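Long-range contacts in putative phosphomethylpyrimidine kinase (Bacteroides thetaiotaomicron, PDB 3MBJ), which probably phosphorylates pyridoxal and related forms of vitamin B6 with ATP: residues L241-D246 with Q284-E289; T249-Q254 with I270-V275; L216-P221 with Y264-G269. All coordinates share one frame; numbering follows the deposited sequence. Where two conformers were deposited one is given.

All three contacts gather around helix 241-260 and the chain that follows it. Contacts 1 and 2 use two parts of that helix and are joined by a hydrogen bond from Gln250 to the carbonyl of Met285, whereas contact 3 joins two loops that rest on its far end. Contact 2 is the most buried and is made mainly of apolar side chains, without direct hydrogen bonding between its segments. Contact 1 is partly buried and combines an aromatic overlap with a carboxylate that grips backbone amides. Contact 3, also partly buried, is the more hydrated, its polar groups meeting largely through water. Contacts 2 and 3 touch each other, while contacts 1 and 3 stay apart.

Contact 1. Residues L241-D246 with Q284-E289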
loop_
_atom_site.group_PDB
_atom_site.type_symbol
_atom_site.label_atom_id
_atom_site.label_comp_id
_atom_site.label_asym_id
_atom_site.label_seq_id
_atom_site.Cartn_x
_atom_site.Cartn_y
_atom_site.Cartn_z
ATOM N N LEU A 241 -23.947 -9.092 0.962
ATOM C CA LEU A 241 -24.361 -9.374 -0.422
ATOM C C LEU A 241 -24.186 -8.170 -1.349
ATOM O O LEU A 241 -23.586 -8.323 -2.420
ATOM C CB LEU A 241 -25.770 -9.946 -0.507
ATOM C CG LEU A 241 -26.375 -10.286 -1.897
ATOM C CD1 LEU A 241 -25.436 -11.133 -2.796
ATOM C CD2 LEU A 241 -27.690 -11.019 -1.710
ATOM N N PRO A 242 -24.708 -6.992 -0.952
ATOM C CA PRO A 242 -24.572 -5.838 -1.822
ATOM C C PRO A 242 -23.125 -5.346 -1.980
ATOM O O PRO A 242 -22.783 -4.850 -3.049
ATOM C CB PRO A 242 -25.544 -4.794 -1.215
ATOM C CG PRO A 242 -25.683 -5.170 0.182
ATOM C CD PRO A 242 -25.655 -6.700 0.145
HETATM N N MSE A 243 -22.256 -5.525 -0.981
HETATM C CA MSE A 243 -20.865 -5.156 -1.208
HETATM C C MSE A 243 -20.226 -6.113 -2.195
HETATM O O MSE A 243 -19.414 -5.687 -3.031
HETATM C CB MSE A 243 -20.037 -5.038 0.073
HETATM C CG MSE A 243 -19.015 -3.878 -0.035
HETATM SE SE MSE A 243 -19.839 -2.088 0.348
HETATM C CE MSE A 243 -20.347 -1.596 -1.394
ATOM N N ALA A 244 -20.620 -7.387 -2.148
ATOM C CA ALA A 244 -20.109 -8.366 -3.101
ATOM C C ALA A 244 -20.554 -7.940 -4.517
ATOM O O ALA A 244 -19.764 -7.947 -5.470
ATOM C CB ALA A 244 -20.579 -9.850 -2.742
ATOM N N LEU A 245 -21.814 -7.526 -4.677
ATOM C CA LEU A 245 -22.270 -7.066 -5.973
ATOM C C LEU A 245 -21.403 -5.898 -6.457
ATOM O O LEU A 245 -20.991 -5.851 -7.633
ATOM C CB LEU A 245 -23.762 -6.655 -5.941
ATOM C CG LEU A 245 -24.837 -7.717 -5.678
ATOM C CD1 LEU A 245 -26.228 -7.030 -5.765
ATOM C CD2 LEU A 245 -24.747 -8.925 -6.657
ATOM N N ASP A 246 -21.109 -4.978 -5.551
ATOM C CA ASP A 246 -20.323 -3.811 -5.848
ATOM C C ASP A 246 -18.866 -4.100 -6.198
ATOM O O ASP A 246 -18.364 -3.579 -7.199
ATOM C CB ASP A 246 -20.375 -2.839 -4.684
ATOM C CG ASP A 246 -21.066 -1.554 -5.050
ATOM O OD1 ASP A 246 -20.749 -1.035 -6.112
ATOM O OD2 ASP A 246 -21.877 -1.040 -4.265
ATOM N N GLN A 284 -13.721 2.715 -2.548
ATOM C CA GLN A 284 -13.964 4.107 -2.152
ATOM C C GLN A 284 -15.369 4.640 -2.505
ATOM O O GLN A 284 -15.854 5.485 -1.801
ATOM C CB GLN A 284 -12.885 5.059 -2.711
ATOM C CG GLN A 284 -11.527 5.048 -1.922
ATOM C CD GLN A 284 -10.575 6.224 -2.272
ATOM O OE1 GLN A 284 -10.986 7.377 -2.373
ATOM N NE2 GLN A 284 -9.298 5.910 -2.434
HETATM N N MSE A 285 -16.018 4.182 -3.574
HETATM C CA MSE A 285 -17.430 4.605 -3.881
HETATM C C MSE A 285 -18.290 3.372 -4.177
HETATM O O MSE A 285 -18.131 2.761 -5.209
HETATM C CB MSE A 285 -17.498 5.603 -5.065
ATOM N N ALA A 286 -19.157 2.975 -3.258
ATOM C CA ALA A 286 -20.257 2.026 -3.543
ATOM C C ALA A 286 -21.392 2.640 -4.415
ATOM O O ALA A 286 -21.505 3.830 -4.502
ATOM C CB ALA A 286 -20.812 1.565 -2.250
ATOM N N SER A 287 -22.229 1.831 -5.058
ATOM C CA SER A 287 -23.419 2.332 -5.765
ATOM C C SER A 287 -24.660 1.436 -5.549
ATOM O O SER A 287 -25.688 1.667 -6.146
ATOM C CB SER A 287 -23.141 2.481 -7.268
ATOM O OG SER A 287 -22.899 1.211 -7.895
ATOM N N TYR A 288 -24.580 0.433 -4.668
ATOM C CA TYR A 288 -25.704 -0.480 -4.508
ATOM C C TYR A 288 -26.927 0.230 -4.010
ATOM O O TYR A 288 -26.856 1.284 -3.339
ATOM C CB TYR A 288 -25.390 -1.671 -3.608
ATOM C CG TYR A 288 -25.103 -1.410 -2.146
ATOM C CD1 TYR A 288 -26.115 -1.089 -1.245
ATOM C CD2 TYR A 288 -23.826 -1.611 -1.623
ATOM C CE1 TYR A 288 -25.861 -0.882 0.109
ATOM C CE2 TYR A 288 -23.582 -1.420 -0.262
ATOM C CZ TYR A 288 -24.597 -1.060 0.585
ATOM O OH TYR A 288 -24.336 -0.864 1.926
ATOM N N GLU A 289 -28.055 -0.381 -4.328
ATOM C CA GLU A 289 -29.356 0.161 -3.980
ATOM C C GLU A 289 -30.209 -0.941 -3.395
ATOM O O GLU A 289 -30.213 -2.088 -3.903
ATOM C CB GLU A 289 -30.058 0.657 -5.224
ATOM C CG GLU A 289 -29.637 1.985 -5.754
ATOM C CD GLU A 289 -30.504 2.344 -6.946
ATOM O OE1 GLU A 289 -31.686 2.629 -6.736
ATOM O OE2 GLU A 289 -30.022 2.247 -8.080
#
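Pro242 lays its CB over one face of the Tyr288 ring, a CH-pi contact in which CB is 3.6 Å from the ring centroid and 17° off the ring normal. A proline suits this first turn of the helix: it needs no amide donor there, and its ring offers C-H groups to the aromatic face. Tyr288 meets it because CG stands between the backbone N and the carbonyl carbon (chi1 65°), which turns the ring back toward the helix. At the edge of the same ring lies the selenium of Met243, a Met-aromatic contact with SE in the ring plane, 3.9 Å from Tyr288 CE2; this selenomethionine has two conformers, so its position is less certain.

The polar part rests on Asp246, whose OD2 accepts from Ser287 N at 3.0 Å through the syn lone pair, and from Tyr288 N at 3.1 Å, the second donor standing 29° out of the carboxylate plane. One oxygen thus gathers two consecutive amides of an irregular chain. One turn along the helix, Gln250 NE2 ties OD1 and the Met285 carbonyl together by hydrogen bonds. With an alanine here, both amides would probably lose their acceptor, and residues 284-289 much of their hold on the helix.

The phenol OH of Tyr288 hydrogen-bonds to Arg257 O of the second subunit, whose side chain also makes a cation-pi contact with the ring, within a subunit interface. Leu245 packs on strands 181-188, 195-202 and 207-214, Ala244 on helix 223-236, and Trp209 meets the Tyr288 ring nearly at right angles. Glu289 pairs its backbone with Lys210, and the C-terminal chain, laid along the start of helix 241-260, thereby adds edge strand 289-290 antiparallel to strand 207-214 of the ribokinase-like sheet.

Contact 2. Residues T249-Q254 with I270-V275; sequences TQFILQ and ILLEKV
A backbone carbonyl set against an aromatic C-H is the odd feature here: Val275 O lies 3.4 Å from Phe251 CE1, approaching the ring obliquely. Most of the remaining contact is hydrocarbon. Phe251 has CG opposite the backbone N about the CA-CB bond (chi1 179°), which carries the ring out from helix 241-260 to the chain beyond it. There the CD1 methyl of Leu272 comes to the ring edge, near its plane, 3.6 Å from Phe251 CZ, the two side chains crossing at about a right angle. Val275 adds its CG2 methyl, 4.0 Å from the same CZ.

The branches of Val275 divide the work. While CG2 turns to the ring, CG1 rests against the backbone of the helix, 3.8 Å from Gln254 O, and a beta-branched residue suits this position because it can serve two neighbours at once. At the start of the 270-275 segment, the delta methyls of Ile252 and Ile270 meet more loosely, CD1 to CD1 at 4.3 Å. Between Ile270 and Leu272 the chain bends through an inverse gamma turn centred on Leu271 into the short, weakly bonded helix 272-275.

Around this cluster, Thr226 and Val230 of helix 223-236 pack on Phe251, as does Leu279. Gln254 sends its OE1 to Asn278, beside the zinc ligands His277 and Asp280. The contact lies near a zinc site, the Phe251 side chain about 10 Å from the ion, without supplying a ligand. With no donor and acceptor paired directly between the two segments, the fit rests on the shapes of largely buried apolar groups, and exclusion of water probably contributes much of the stability.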
loop_
_atom_site.group_PDB
_atom_site.type_symbol
_atom_site.label_atom_id
_atom_site.label_comp_id
_atom_site.label_asym_id
_atom_site.label_seq_id
_atom_site.Cartn_x
_atom_site.Cartn_y
_atom_site.Cartn_z
ATOM N N THR A 249 -18.808 -6.013 -9.621
ATOM C CA THR A 249 -19.181 -5.198 -10.787
ATOM C C THR A 249 -18.073 -4.164 -11.061
ATOM O O THR A 249 -17.713 -3.958 -12.210
ATOM C CB THR A 249 -20.519 -4.466 -10.608
ATOM O OG1 THR A 249 -20.485 -3.771 -9.374
ATOM C CG2 THR A 249 -21.670 -5.420 -10.536
ATOM N N GLN A 250 -17.503 -3.557 -10.012
ATOM C CA GLN A 250 -16.441 -2.551 -10.172
ATOM C C GLN A 250 -15.165 -3.173 -10.695
ATOM O O GLN A 250 -14.492 -2.603 -11.531
ATOM C CB GLN A 250 -16.148 -1.783 -8.854
ATOM C CG GLN A 250 -17.299 -0.814 -8.499
ATOM C CD GLN A 250 -17.023 0.019 -7.287
ATOM O OE1 GLN A 250 -15.866 0.362 -6.998
ATOM N NE2 GLN A 250 -18.077 0.361 -6.555
ATOM N N PHE A 251 -14.866 -4.374 -10.210
ATOM C CA PHE A 251 -13.686 -5.088 -10.653
ATOM C C PHE A 251 -13.757 -5.378 -12.146
ATOM O O PHE A 251 -12.817 -5.074 -12.886
ATOM C CB PHE A 251 -13.546 -6.387 -9.906
ATOM C CG PHE A 251 -12.380 -7.181 -10.330
ATOM C CD1 PHE A 251 -11.110 -6.821 -9.873
ATOM C CD2 PHE A 251 -12.519 -8.268 -11.158
ATOM C CE1 PHE A 251 -9.991 -7.504 -10.219
ATOM C CE2 PHE A 251 -11.370 -9.018 -11.539
ATOM C CZ PHE A 251 -10.095 -8.601 -11.062
ATOM N N ILE A 252 -14.878 -5.946 -12.583
ATOM C CA ILE A 252 -15.116 -6.145 -14.025
ATOM C C ILE A 252 -15.016 -4.819 -14.835
ATOM O O ILE A 252 -14.387 -4.770 -15.903
ATOM C CB ILE A 252 -16.486 -6.766 -14.296
ATOM C CG1 ILE A 252 -16.594 -8.180 -13.694
ATOM C CG2 ILE A 252 -16.741 -6.813 -15.814
ATOM C CD1 ILE A 252 -15.590 -9.136 -14.226
ATOM N N LEU A 253 -15.662 -3.768 -14.346
ATOM C CA LEU A 253 -15.632 -2.442 -15.010
ATOM C C LEU A 253 -14.184 -1.936 -15.135
ATOM O O LEU A 253 -13.740 -1.485 -16.192
ATOM C CB LEU A 253 -16.493 -1.460 -14.217
ATOM C CG LEU A 253 -16.761 -0.100 -14.852
ATOM C CD1 LEU A 253 -17.304 -0.236 -16.324
ATOM C CD2 LEU A 253 -17.715 0.794 -13.934
ATOM N N GLN A 254 -13.420 -2.075 -14.055
ATOM C CA GLN A 254 -11.994 -1.708 -14.094
ATOM C C GLN A 254 -11.221 -2.482 -15.144
ATOM O O GLN A 254 -10.360 -1.910 -15.867
ATOM C CB GLN A 254 -11.348 -1.874 -12.726
ATOM C CG GLN A 254 -11.739 -0.813 -11.730
ATOM C CD GLN A 254 -11.703 -1.280 -10.293
ATOM O OE1 GLN A 254 -10.939 -2.213 -9.910
ATOM N NE2 GLN A 254 -12.450 -0.565 -9.453
ATOM N N ILE A 270 -10.728 -9.957 -20.838
ATOM C CA ILE A 270 -10.311 -8.780 -20.072
ATOM C C ILE A 270 -8.817 -8.946 -19.675
ATOM O O ILE A 270 -8.382 -10.071 -19.399
ATOM C CB ILE A 270 -11.193 -8.703 -18.809
ATOM C CG1 ILE A 270 -12.617 -8.313 -19.161
ATOM C CG2 ILE A 270 -10.675 -7.717 -17.797
ATOM C CD1 ILE A 270 -13.629 -8.764 -17.993
ATOM N N LEU A 271 -8.025 -7.866 -19.682
ATOM C CA LEU A 271 -6.608 -7.944 -19.248
ATOM C C LEU A 271 -6.490 -8.084 -17.690
ATOM O O LEU A 271 -6.056 -7.185 -16.967
ATOM C CB LEU A 271 -5.798 -6.752 -19.761
ATOM C CG LEU A 271 -5.719 -6.671 -21.293
ATOM C CD1 LEU A 271 -5.124 -5.366 -21.759
ATOM C CD2 LEU A 271 -4.923 -7.849 -21.880
ATOM N N LEU A 272 -6.959 -9.205 -17.206
ATOM C CA LEU A 272 -7.092 -9.475 -15.812
ATOM C C LEU A 272 -5.858 -9.150 -14.982
ATOM O O LEU A 272 -5.971 -8.642 -13.858
ATOM C CB LEU A 272 -7.354 -10.970 -15.663
ATOM C CG LEU A 272 -7.629 -11.550 -14.288
ATOM C CD1 LEU A 272 -8.742 -10.741 -13.585
ATOM C CD2 LEU A 272 -8.040 -13.035 -14.443
ATOM N N GLU A 273 -4.687 -9.425 -15.532
ATOM C CA GLU A 273 -3.463 -9.258 -14.769
ATOM C C GLU A 273 -3.173 -7.786 -14.488
ATOM O O GLU A 273 -2.491 -7.484 -13.504
ATOM C CB GLU A 273 -2.256 -9.879 -15.482
ATOM C CG GLU A 273 -2.337 -11.379 -15.603
ATOM C CD GLU A 273 -3.305 -11.888 -16.686
ATOM O OE1 GLU A 273 -3.771 -11.166 -17.603
ATOM O OE2 GLU A 273 -3.612 -13.063 -16.585
ATOM N N LYS A 274 -3.685 -6.874 -15.332
ATOM C CA LYS A 274 -3.463 -5.460 -15.098
ATOM C C LYS A 274 -4.322 -4.969 -13.960
ATOM O O LYS A 274 -4.029 -3.936 -13.421
ATOM C CB LYS A 274 -3.763 -4.589 -16.314
ATOM C CG LYS A 274 -2.882 -4.906 -17.511
ATOM C CD LYS A 274 -3.072 -3.908 -18.691
ATOM C CE LYS A 274 -1.710 -3.392 -19.159
ATOM N NZ LYS A 274 -1.720 -2.032 -19.600
ATOM N N VAL A 275 -5.386 -5.677 -13.603
ATOM C CA VAL A 275 -6.246 -5.235 -12.497
ATOM C C VAL A 275 -6.410 -6.202 -11.314
ATOM O O VAL A 275 -7.051 -5.855 -10.363
ATOM C CB VAL A 275 -7.654 -4.842 -13.024
ATOM C CG1 VAL A 275 -7.522 -3.657 -14.029
ATOM C CG2 VAL A 275 -8.364 -6.057 -13.670
#

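Contact 3. Residues L216-P221 with Y264-G269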
loop_
_atom_site.group_PDB
_atom_site.type_symbol
_atom_site.label_atom_id
_atom_site.label_comp_id
_atom_site.label_asym_id
_atom_site.label_seq_id
_atom_site.Cartn_x
_atom_site.Cartn_y
_atom_site.Cartn_z
ATOM N N LEU A 216 -19.830 -0.721 -21.697
ATOM C CA LEU A 216 -18.948 -0.473 -22.854
ATOM C C LEU A 216 -19.285 -1.516 -23.936
ATOM O O LEU A 216 -19.560 -2.664 -23.615
ATOM C CB LEU A 216 -17.478 -0.516 -22.422
ATOM C CG LEU A 216 -17.046 0.708 -21.573
ATOM C CD1 LEU A 216 -17.534 0.612 -20.104
ATOM C CD2 LEU A 216 -15.526 0.979 -21.662
ATOM N N PRO A 217 -19.349 -1.102 -25.212
ATOM C CA PRO A 217 -19.793 -2.059 -26.248
ATOM C C PRO A 217 -18.704 -3.057 -26.647
ATOM O O PRO A 217 -18.085 -2.917 -27.686
ATOM C CB PRO A 217 -20.172 -1.151 -27.430
ATOM C CG PRO A 217 -19.245 0.019 -27.299
ATOM C CD PRO A 217 -19.043 0.222 -25.780
ATOM N N ALA A 218 -18.471 -4.060 -25.812
ATOM C CA ALA A 218 -17.481 -5.097 -26.111
ATOM C C ALA A 218 -17.835 -6.352 -25.296
ATOM O O ALA A 218 -18.240 -6.251 -24.146
ATOM C CB ALA A 218 -16.103 -4.601 -25.787
ATOM N N HIS A 219 -17.750 -7.518 -25.922
ATOM C CA HIS A 219 -17.969 -8.773 -25.248
ATOM C C HIS A 219 -16.597 -9.419 -25.025
ATOM O O HIS A 219 -15.854 -9.634 -25.971
ATOM C CB HIS A 219 -18.870 -9.695 -26.087
ATOM C CG HIS A 219 -18.980 -11.106 -25.555
ATOM N ND1 HIS A 219 -19.505 -11.396 -24.311
ATOM C CD2 HIS A 219 -18.639 -12.305 -26.103
ATOM C CE1 HIS A 219 -19.472 -12.706 -24.109
ATOM N NE2 HIS A 219 -18.961 -13.282 -25.184
ATOM N N TYR A 220 -16.271 -9.710 -23.782
ATOM C CA TYR A 220 -15.039 -10.435 -23.464
ATOM C C TYR A 220 -15.424 -11.769 -22.842
ATOM O O TYR A 220 -15.942 -11.793 -21.716
ATOM C CB TYR A 220 -14.166 -9.652 -22.501
ATOM C CG TYR A 220 -13.810 -8.271 -22.948
ATOM C CD1 TYR A 220 -12.715 -8.053 -23.774
ATOM C CD2 TYR A 220 -14.555 -7.171 -22.530
ATOM C CE1 TYR A 220 -12.370 -6.767 -24.204
ATOM C CE2 TYR A 220 -14.203 -5.872 -22.946
ATOM C CZ TYR A 220 -13.113 -5.692 -23.780
ATOM O OH TYR A 220 -12.768 -4.456 -24.179
ATOM N N PRO A 221 -15.221 -12.874 -23.579
ATOM C CA PRO A 221 -15.485 -14.180 -23.021
ATOM C C PRO A 221 -14.715 -14.362 -21.707
ATOM O O PRO A 221 -13.567 -13.920 -21.578
ATOM C CB PRO A 221 -14.984 -15.139 -24.107
ATOM C CG PRO A 221 -15.082 -14.351 -25.371
ATOM C CD PRO A 221 -14.721 -12.958 -24.963
ATOM N N TYR A 264 -7.455 -4.474 -30.019
ATOM C CA TYR A 264 -7.427 -5.673 -29.205
ATOM C C TYR A 264 -8.368 -6.742 -29.760
ATOM O O TYR A 264 -9.417 -6.442 -30.280
ATOM C CB TYR A 264 -7.855 -5.298 -27.767
ATOM C CG TYR A 264 -7.639 -6.401 -26.753
ATOM C CD1 TYR A 264 -6.372 -6.762 -26.363
ATOM C CD2 TYR A 264 -8.721 -7.075 -26.186
ATOM C CE1 TYR A 264 -6.179 -7.789 -25.429
ATOM C CE2 TYR A 264 -8.545 -8.088 -25.272
ATOM C CZ TYR A 264 -7.292 -8.443 -24.874
ATOM O OH TYR A 264 -7.122 -9.484 -23.937
ATOM N N ASP A 265 -7.986 -8.000 -29.626
ATOM C CA ASP A 265 -8.832 -9.100 -30.045
ATOM C C ASP A 265 -9.573 -9.528 -28.782
ATOM O O ASP A 265 -8.992 -10.142 -27.862
ATOM C CB ASP A 265 -7.980 -10.200 -30.678
ATOM C CG ASP A 265 -8.750 -11.463 -30.998
ATOM O OD1 ASP A 265 -9.947 -11.590 -30.685
ATOM O OD2 ASP A 265 -8.108 -12.382 -31.533
ATOM N N ASN A 266 -10.874 -9.224 -28.761
ATOM C CA ASN A 266 -11.666 -9.315 -27.544
ATOM C C ASN A 266 -11.790 -10.729 -27.015
ATOM O O ASN A 266 -12.112 -10.954 -25.820
ATOM C CB ASN A 266 -13.063 -8.736 -27.756
ATOM C CG ASN A 266 -13.074 -7.201 -27.893
ATOM O OD1 ASN A 266 -12.032 -6.510 -27.770
ATOM N ND2 ASN A 266 -14.289 -6.651 -28.141
ATOM N N ARG A 267 -11.577 -11.686 -27.902
ATOM C CA ARG A 267 -11.714 -13.084 -27.554
ATOM C C ARG A 267 -10.651 -13.535 -26.538
ATOM O O ARG A 267 -10.850 -14.515 -25.815
ATOM C CB ARG A 267 -11.637 -13.926 -28.829
ATOM C CG ARG A 267 -12.809 -13.706 -29.754
ATOM C CD ARG A 267 -12.590 -14.450 -31.040
ATOM N NE ARG A 267 -11.449 -13.901 -31.769
ATOM C CZ ARG A 267 -10.977 -14.395 -32.921
ATOM N NH1 ARG A 267 -11.536 -15.452 -33.492
ATOM N NH2 ARG A 267 -9.925 -13.846 -33.502
ATOM N N GLU A 268 -9.553 -12.794 -26.479
ATOM C CA GLU A 268 -8.521 -13.004 -25.478
ATOM C C GLU A 268 -8.958 -12.677 -24.037
ATOM O O GLU A 268 -8.294 -13.106 -23.101
ATOM C CB GLU A 268 -7.235 -12.249 -25.839
ATOM C CG GLU A 268 -6.626 -12.747 -27.123
ATOM C CD GLU A 268 -5.177 -12.333 -27.368
ATOM O OE1 GLU A 268 -4.534 -11.684 -26.526
ATOM O OE2 GLU A 268 -4.680 -12.697 -28.448
ATOM N N GLY A 269 -10.067 -11.961 -23.861
ATOM C CA GLY A 269 -10.579 -11.655 -22.528
ATOM C C GLY A 269 -10.152 -10.305 -21.985
ATOM O O GLY A 269 -9.348 -9.578 -22.584
HETATM O O HOH W 1 -15.230 -3.910 -29.114
HETATM O O HOH W 2 -16.949 -7.466 -28.925
HETATM O O HOH W 3 -11.340 -4.266 -26.230
HETATM O O HOH W 4 -11.190 -14.898 -22.935
#
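Ala218 brings its CB against the amide of Asn266, 3.6 Å from ND2, just past an inverse gamma turn centred on Pro217; a small side chain is what such a close approach can accept. His219 follows, its carbonyl oxygen lying 3.4 Å from Asn266 CB and its amide N linked to Asn266 ND2 by a water. A second water on ND2 reaches back, weakly, to Pro217 O. Asparagine suits this place, since its amide can give and take together: OD1 accepts from a third water, which stands 2.5 Å from Tyr220 OH. The loops are thus joined largely by water-mediated contacts to one asparagine side chain.

Tyr220 crosses that amide obliquely, the ring and amide planes 46° apart, with CE1 3.6 Å from Asn266 OD1. With CG opposite the carbonyl carbon (chi1 -55°), the ring is directed along Asn266, and its edge meets Tyr264. Tyr264 is itself tied down, its OH donating to Gly269 O. Pro221 closes the walk with CD 3.4 Å from Asn266 O, and its own carbonyl shares a water with Arg267 O. Gly269 passes close by with a positive phi of 96°, where a CB would strike the preceding carbonyl. Arg267 grips the Asp265 carboxylate side-on with NE and NH2, while its backbone N also donates to Asp265 OD1, closing an Asx turn.

Ile256 and Thr259, near the end of helix 241-260, pack on Tyr220. One loop carries strand 207-214 into helix 223-236, where Tyr220 O accepts from Thr223 OG1; the other leads to helix 272-275.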